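Alpha-catenin-like protein hmp-1 (Caenorhabditis elegans, PDB 5H5M) binds beta-catenin and actin filaments at adherens junctions and is required for cell migration and shape change during embryonic body enclosure and elongation. Local coordinates at residues N16-D21 with P32-H37; R289-V294 with R315-Q320. One frame throughout, in Å; residues are numbered along the deposited sequence.

Contact 1: residues N16-D21 with P32-H37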
loop_
_atom_site.group_PDB
_atom_site.type_symbol
_atom_site.label_atom_id
_atom_site.label_comp_id
_atom_site.label_asym_id
_atom_site.label_seq_id
_atom_site.Cartn_x
_atom_site.Cartn_y
_atom_site.Cartn_z
ATOM N N ASN A 16 3.597 25.302 -10.700
ATOM C CA ASN A 16 3.079 26.558 -11.231
ATOM C C ASN A 16 3.999 27.729 -10.905
ATOM O O ASN A 16 4.119 28.667 -11.690
ATOM C CB ASN A 16 1.675 26.832 -10.691
ATOM C CG ASN A 16 0.642 25.863 -11.231
ATOM O OD1 ASN A 16 0.641 25.535 -12.419
ATOM N ND2 ASN A 16 -0.245 25.396 -10.359
ATOM N N ARG A 17 4.645 27.663 -9.743
ATOM C CA ARG A 17 5.543 28.723 -9.297
ATOM C C ARG A 17 6.729 28.893 -10.240
ATOM O O ARG A 17 7.225 30.005 -10.425
ATOM C CB ARG A 17 6.050 28.445 -7.878
ATOM C CG ARG A 17 4.978 28.482 -6.798
ATOM C CD ARG A 17 4.234 29.809 -6.785
ATOM N NE ARG A 17 5.103 30.944 -6.478
ATOM C CZ ARG A 17 5.270 31.452 -5.261
ATOM N NH1 ARG A 17 4.628 30.927 -4.226
ATOM N NH2 ARG A 17 6.079 32.487 -5.077
ATOM N N ILE A 18 7.179 27.792 -10.837
ATOM C CA ILE A 18 8.345 27.823 -11.716
ATOM C C ILE A 18 8.013 28.413 -13.082
ATOM O O ILE A 18 8.905 28.668 -13.890
ATOM C CB ILE A 18 8.940 26.422 -11.922
ATOM C CG1 ILE A 18 7.899 25.495 -12.552
ATOM C CG2 ILE A 18 9.457 25.863 -10.604
ATOM C CD1 ILE A 18 8.412 24.114 -12.847
ATOM N N GLU A 19 6.725 28.619 -13.338
ATOM C CA GLU A 19 6.285 29.243 -14.579
ATOM C C GLU A 19 6.026 30.727 -14.359
ATOM O O GLU A 19 4.907 31.139 -14.052
ATOM C CB GLU A 19 5.035 28.549 -15.119
ATOM C CG GLU A 19 5.302 27.154 -15.654
ATOM C CD GLU A 19 4.042 26.447 -16.107
ATOM O OE1 GLU A 19 2.960 26.737 -15.553
ATOM O OE2 GLU A 19 4.133 25.600 -17.022
ATOM N N ILE A 20 7.079 31.522 -14.508
ATOM C CA ILE A 20 7.001 32.964 -14.332
ATOM C C ILE A 20 7.229 33.648 -15.672
ATOM O O ILE A 20 7.957 33.129 -16.517
ATOM C CB ILE A 20 8.049 33.468 -13.317
ATOM C CG1 ILE A 20 8.150 32.511 -12.127
ATOM C CG2 ILE A 20 7.730 34.883 -12.855
ATOM C CD1 ILE A 20 9.323 32.797 -11.211
ATOM N N ASP A 21 6.596 34.798 -15.876
ATOM C CA ASP A 21 6.915 35.630 -17.028
ATOM C C ASP A 21 8.380 36.039 -16.925
ATOM O O ASP A 21 8.777 36.661 -15.941
ATOM C CB ASP A 21 6.005 36.859 -17.088
ATOM C CG ASP A 21 6.414 37.840 -18.173
ATOM O OD1 ASP A 21 6.834 37.398 -19.261
ATOM O OD2 ASP A 21 6.312 39.061 -17.936
ATOM N N PRO A 32 15.458 32.726 -4.280
ATOM C CA PRO A 32 15.563 32.104 -2.952
ATOM C C PRO A 32 14.315 31.338 -2.508
ATOM O O PRO A 32 14.445 30.338 -1.799
ATOM C CB PRO A 32 15.809 33.300 -2.020
ATOM C CG PRO A 32 16.338 34.371 -2.895
ATOM C CD PRO A 32 15.641 34.187 -4.203
ATOM N N ASP A 33 13.129 31.792 -2.905
ATOM C CA ASP A 33 11.906 31.133 -2.459
ATOM C C ASP A 33 11.618 29.895 -3.304
ATOM O O ASP A 33 11.052 28.921 -2.813
ATOM C CB ASP A 33 10.713 32.094 -2.495
ATOM C CG ASP A 33 10.228 32.372 -3.902
ATOM O OD1 ASP A 33 11.075 32.623 -4.783
ATOM O OD2 ASP A 33 8.999 32.323 -4.127
ATOM N N LEU A 34 12.018 29.935 -4.571
ATOM C CA LEU A 34 11.872 28.782 -5.449
ATOM C C LEU A 34 12.827 27.677 -5.010
ATOM O O LEU A 34 12.483 26.495 -5.042
ATOM C CB LEU A 34 12.130 29.176 -6.900
ATOM C CG LEU A 34 11.039 28.841 -7.918
ATOM C CD1 LEU A 34 9.656 29.095 -7.337
ATOM C CD2 LEU A 34 11.243 29.667 -9.182
ATOM N N GLU A 35 14.027 28.076 -4.596
ATOM C CA GLU A 35 14.987 27.142 -4.019
ATOM C C GLU A 35 14.494 26.627 -2.668
ATOM O O GLU A 35 14.684 25.462 -2.337
ATOM C CB GLU A 35 16.361 27.800 -3.868
ATOM C CG GLU A 35 17.153 27.889 -5.165
ATOM C CD GLU A 35 18.474 28.612 -4.996
ATOM O OE1 GLU A 35 18.662 29.280 -3.957
ATOM O OE2 GLU A 35 19.328 28.511 -5.903
ATOM N N GLY A 36 13.858 27.502 -1.894
ATOM C CA GLY A 36 13.276 27.111 -0.622
ATOM C C GLY A 36 12.094 26.184 -0.832
ATOM O O GLY A 36 11.902 25.221 -0.090
ATOM N N HIS A 37 11.303 26.484 -1.857
ATOM C CA HIS A 37 10.158 25.661 -2.234
ATOM C C HIS A 37 10.608 24.247 -2.606
ATOM O O HIS A 37 10.026 23.258 -2.156
ATOM C CB HIS A 37 9.409 26.313 -3.400
ATOM C CG HIS A 37 7.991 25.859 -3.544
ATOM N ND1 HIS A 37 7.030 26.622 -4.178
ATOM C CD2 HIS A 37 7.368 24.725 -3.150
ATOM C CE1 HIS A 37 5.879 25.977 -4.162
ATOM N NE2 HIS A 37 6.055 24.823 -3.544
#
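R17 sets CG anti to its own carbonyl carbon (chi1 -66°), which puts that methylene at the H37 ring; bends at chi2 and chi3 fold the rest of the chain, and NH2 ends near D33. On the facing helix, H37 holds CG anti to the backbone N, and its ring meets R17 near the ring plane, at the edge: R17 CG lies 3.7 Å from H37 CE1. Because the touching atom is the methylene CG, the contact is aliphatic; the guanidinium plane, 72° from the ring, does not stack on it. Closer to the backbone, R17 CB rests 3.7 Å from L34 CD1.

The polar link is a single-atom salt bridge, R17 NH2 to D33 OD2 at 3.1 Å. The carboxylate stands 51° from the guanidinium plane and OD2 approaches it obliquely, which is evidence against a flat, two-pronged pairing.

L34 also spreads toward residues 18-20, after helix 6-17. Its CD2 meets I20 CD1 tip to tip at 4.2 Å, and its CG lies 4.3 Å from I18 CG2. The contact thus joins the C-terminal part of helix 6-17 and the residues after it to helix 27-49 in this vinculin-family helical domain. Y80 hydrogen-bonds to I18 O and I20 N, while L77 of helix 56-80 packs on L34. H37 NE2 is bonded to E10 O, which, with the edge-to-face ring of F14, places the imidazole that R17 touches.

Chemically, the contact is graded: buried L34 and I18 meet by apolar packing, whereas R17, which is exposed, meets partly exposed D33 in a one-point bridge that solvent would probably weaken.

Contact 2: residues R289-V294 with R315-Q320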
loop_
_atom_site.group_PDB
_atom_site.type_symbol
_atom_site.label_atom_id
_atom_site.label_comp_id
_atom_site.label_asym_id
_atom_site.label_seq_id
_atom_site.Cartn_x
_atom_site.Cartn_y
_atom_site.Cartn_z
ATOM N N ARG A 289 -7.830 -8.158 -2.176
ATOM C CA ARG A 289 -7.907 -6.700 -2.133
ATOM C C ARG A 289 -8.046 -6.129 -3.544
ATOM O O ARG A 289 -8.818 -5.198 -3.771
ATOM C CB ARG A 289 -6.677 -6.116 -1.434
ATOM C CG ARG A 289 -6.763 -6.143 0.081
ATOM C CD ARG A 289 -7.682 -5.034 0.591
ATOM N NE ARG A 289 -7.042 -3.724 0.483
ATOM C CZ ARG A 289 -7.684 -2.591 0.213
ATOM N NH1 ARG A 289 -8.996 -2.590 0.012
ATOM N NH2 ARG A 289 -7.007 -1.455 0.132
ATOM N N VAL A 290 -7.300 -6.700 -4.485
ATOM C CA VAL A 290 -7.400 -6.324 -5.892
ATOM C C VAL A 290 -8.826 -6.535 -6.407
ATOM O O VAL A 290 -9.373 -5.687 -7.109
ATOM C CB VAL A 290 -6.405 -7.129 -6.763
ATOM C CG1 VAL A 290 -6.776 -7.047 -8.245
ATOM C CG2 VAL A 290 -4.988 -6.643 -6.533
ATOM N N CYS A 291 -9.430 -7.660 -6.040
ATOM C CA CYS A 291 -10.814 -7.939 -6.417
ATOM C C CYS A 291 -11.776 -6.900 -5.848
ATOM O O CYS A 291 -12.639 -6.389 -6.565
ATOM C CB CYS A 291 -11.232 -9.340 -5.957
ATOM S SG CYS A 291 -10.375 -10.693 -6.805
ATOM N N ASP A 292 -11.626 -6.592 -4.562
ATOM C CA ASP A 292 -12.487 -5.611 -3.897
ATOM C C ASP A 292 -12.420 -4.239 -4.558
ATOM O O ASP A 292 -13.446 -3.616 -4.837
ATOM C CB ASP A 292 -12.109 -5.469 -2.422
ATOM C CG ASP A 292 -12.508 -6.672 -1.597
ATOM O OD1 ASP A 292 -13.386 -7.438 -2.047
ATOM O OD2 ASP A 292 -11.946 -6.847 -0.494
ATOM N N VAL A 293 -11.199 -3.779 -4.806
ATOM C CA VAL A 293 -10.954 -2.427 -5.290
ATOM C C VAL A 293 -11.399 -2.246 -6.742
ATOM O O VAL A 293 -11.917 -1.194 -7.112
ATOM C CB VAL A 293 -9.458 -2.066 -5.140
ATOM C CG1 VAL A 293 -9.130 -0.769 -5.846
ATOM C CG2 VAL A 293 -9.089 -1.967 -3.665
ATOM N N VAL A 294 -11.219 -3.275 -7.560
ATOM C CA VAL A 294 -11.600 -3.179 -8.965
ATOM C C VAL A 294 -13.113 -3.337 -9.130
ATOM O O VAL A 294 -13.730 -2.631 -9.932
ATOM C CB VAL A 294 -10.865 -4.223 -9.829
ATOM C CG1 VAL A 294 -11.303 -4.112 -11.268
ATOM C CG2 VAL A 294 -9.360 -4.024 -9.732
ATOM N N ARG A 315 -13.838 -11.892 -11.381
ATOM C CA ARG A 315 -14.529 -13.081 -10.895
ATOM C C ARG A 315 -13.675 -14.340 -11.055
ATOM O O ARG A 315 -13.767 -15.269 -10.251
ATOM C CB ARG A 315 -15.864 -13.250 -11.624
ATOM C CG ARG A 315 -16.684 -14.432 -11.143
ATOM C CD ARG A 315 -18.053 -14.475 -11.799
ATOM N NE ARG A 315 -18.826 -15.626 -11.343
ATOM C CZ ARG A 315 -19.559 -15.642 -10.234
ATOM N NH1 ARG A 315 -19.622 -14.564 -9.462
ATOM N NH2 ARG A 315 -20.229 -16.735 -9.896
ATOM N N ILE A 316 -12.846 -14.364 -12.093
ATOM C CA ILE A 316 -11.952 -15.489 -12.339
ATOM C C ILE A 316 -10.890 -15.591 -11.247
ATOM O O ILE A 316 -10.632 -16.671 -10.713
ATOM C CB ILE A 316 -11.269 -15.367 -13.714
ATOM C CG1 ILE A 316 -12.306 -15.508 -14.831
ATOM C CG2 ILE A 316 -10.171 -16.414 -13.870
ATOM C CD1 ILE A 316 -11.716 -15.462 -16.223
ATOM N N LEU A 317 -10.279 -14.459 -10.917
ATOM C CA LEU A 317 -9.311 -14.400 -9.830
ATOM C C LEU A 317 -9.951 -14.816 -8.510
ATOM O O LEU A 317 -9.451 -15.704 -7.822
ATOM C CB LEU A 317 -8.726 -12.993 -9.705
ATOM C CG LEU A 317 -7.712 -12.792 -8.577
ATOM C CD1 LEU A 317 -6.507 -13.703 -8.771
ATOM C CD2 LEU A 317 -7.280 -11.329 -8.479
ATOM N N LYS A 318 -11.070 -14.182 -8.178
ATOM C CA LYS A 318 -11.709 -14.370 -6.881
ATOM C C LYS A 318 -12.318 -15.756 -6.670
ATOM O O LYS A 318 -12.123 -16.360 -5.618
ATOM C CB LYS A 318 -12.794 -13.310 -6.671
ATOM C CG LYS A 318 -13.514 -13.439 -5.338
ATOM C CD LYS A 318 -14.131 -12.123 -4.904
ATOM C CE LYS A 318 -14.697 -12.221 -3.494
ATOM N NZ LYS A 318 -15.271 -10.923 -3.042
ATOM N N THR A 319 -13.055 -16.259 -7.656
ATOM C CA THR A 319 -13.813 -17.495 -7.469
ATOM C C THR A 319 -13.103 -18.744 -7.994
ATOM O O THR A 319 -13.562 -19.862 -7.753
ATOM C CB THR A 319 -15.203 -17.412 -8.145
ATOM O OG1 THR A 319 -15.058 -17.474 -9.569
ATOM C CG2 THR A 319 -15.909 -16.121 -7.762
ATOM N N GLN A 320 -11.996 -18.564 -8.710
ATOM C CA GLN A 320 -11.256 -19.710 -9.242
ATOM C C GLN A 320 -9.778 -19.713 -8.851
ATOM O O GLN A 320 -9.319 -20.619 -8.154
ATOM C CB GLN A 320 -11.367 -19.769 -10.769
ATOM C CG GLN A 320 -12.760 -20.071 -11.298
ATOM C CD GLN A 320 -12.801 -20.128 -12.813
ATOM O OE1 GLN A 320 -11.787 -19.928 -13.479
ATOM N NE2 GLN A 320 -13.977 -20.398 -13.364
HETATM O O HOH W 1 -12.630 -10.342 -1.624
#
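K318 runs from the backbone across C291 to the neighbourhood of D292. Its CB lies 3.6 Å from C291 SG. With CG anti to the backbone N (chi1 180°) and the chain extended beyond it, CD passes C291 CB at 4.2 Å, and NZ finishes 4.1 Å from D292 OD1. That separation is beyond a salt bridge; a water spans it, donating to D292 OD1 at 3.0 Å and accepting from K318 NZ at 3.1 Å. The lysine and aspartate side chains cross at about a right angle, at the exposed margin of the interface.

The two segments belong to helices 276-300 and 305-339, neighbours in a four-helix bundle of the HMP-1 M domain. Their local axes approach to 9.6 Å with 137° between N-to-C directions, an antiparallel but clearly splayed pairing.

On the buried side, C291 SG is shared between K318 CB and L317, whose CD2 it meets at 3.6 Å. The same L317 CD2 also comes within 4.3 Å of V290 CG1. I369 of helix 345-374 packs on both V290 and L317, while L241 and S244 of helix 237-260 touch V290, bringing the other two helices of the bundle onto this apolar face.

Overall arrangement
From the N terminus, helix 6-17 gives way to a loop, and contact 1 closes a short loop by bringing residues 16-21 against helix 27-49, with 10 residues between. The chain then runs through the helices from 56-80 to 237-260 and an unmodelled stretch, 262-272, before contact 2 closes a second loop, 20 residues, mostly helix, separating 289-294 from 315-320. The two are in series: contact 1 is complete before contact 2 opens, so they neither nest nor cross. Their centres lie 45 Å apart, on opposite sides of the chain's centre, with nearest atoms about 28 Å apart. Contact 1 ties together the N-terminal helices, contact 2 adjacent helices of the C-terminal bundle.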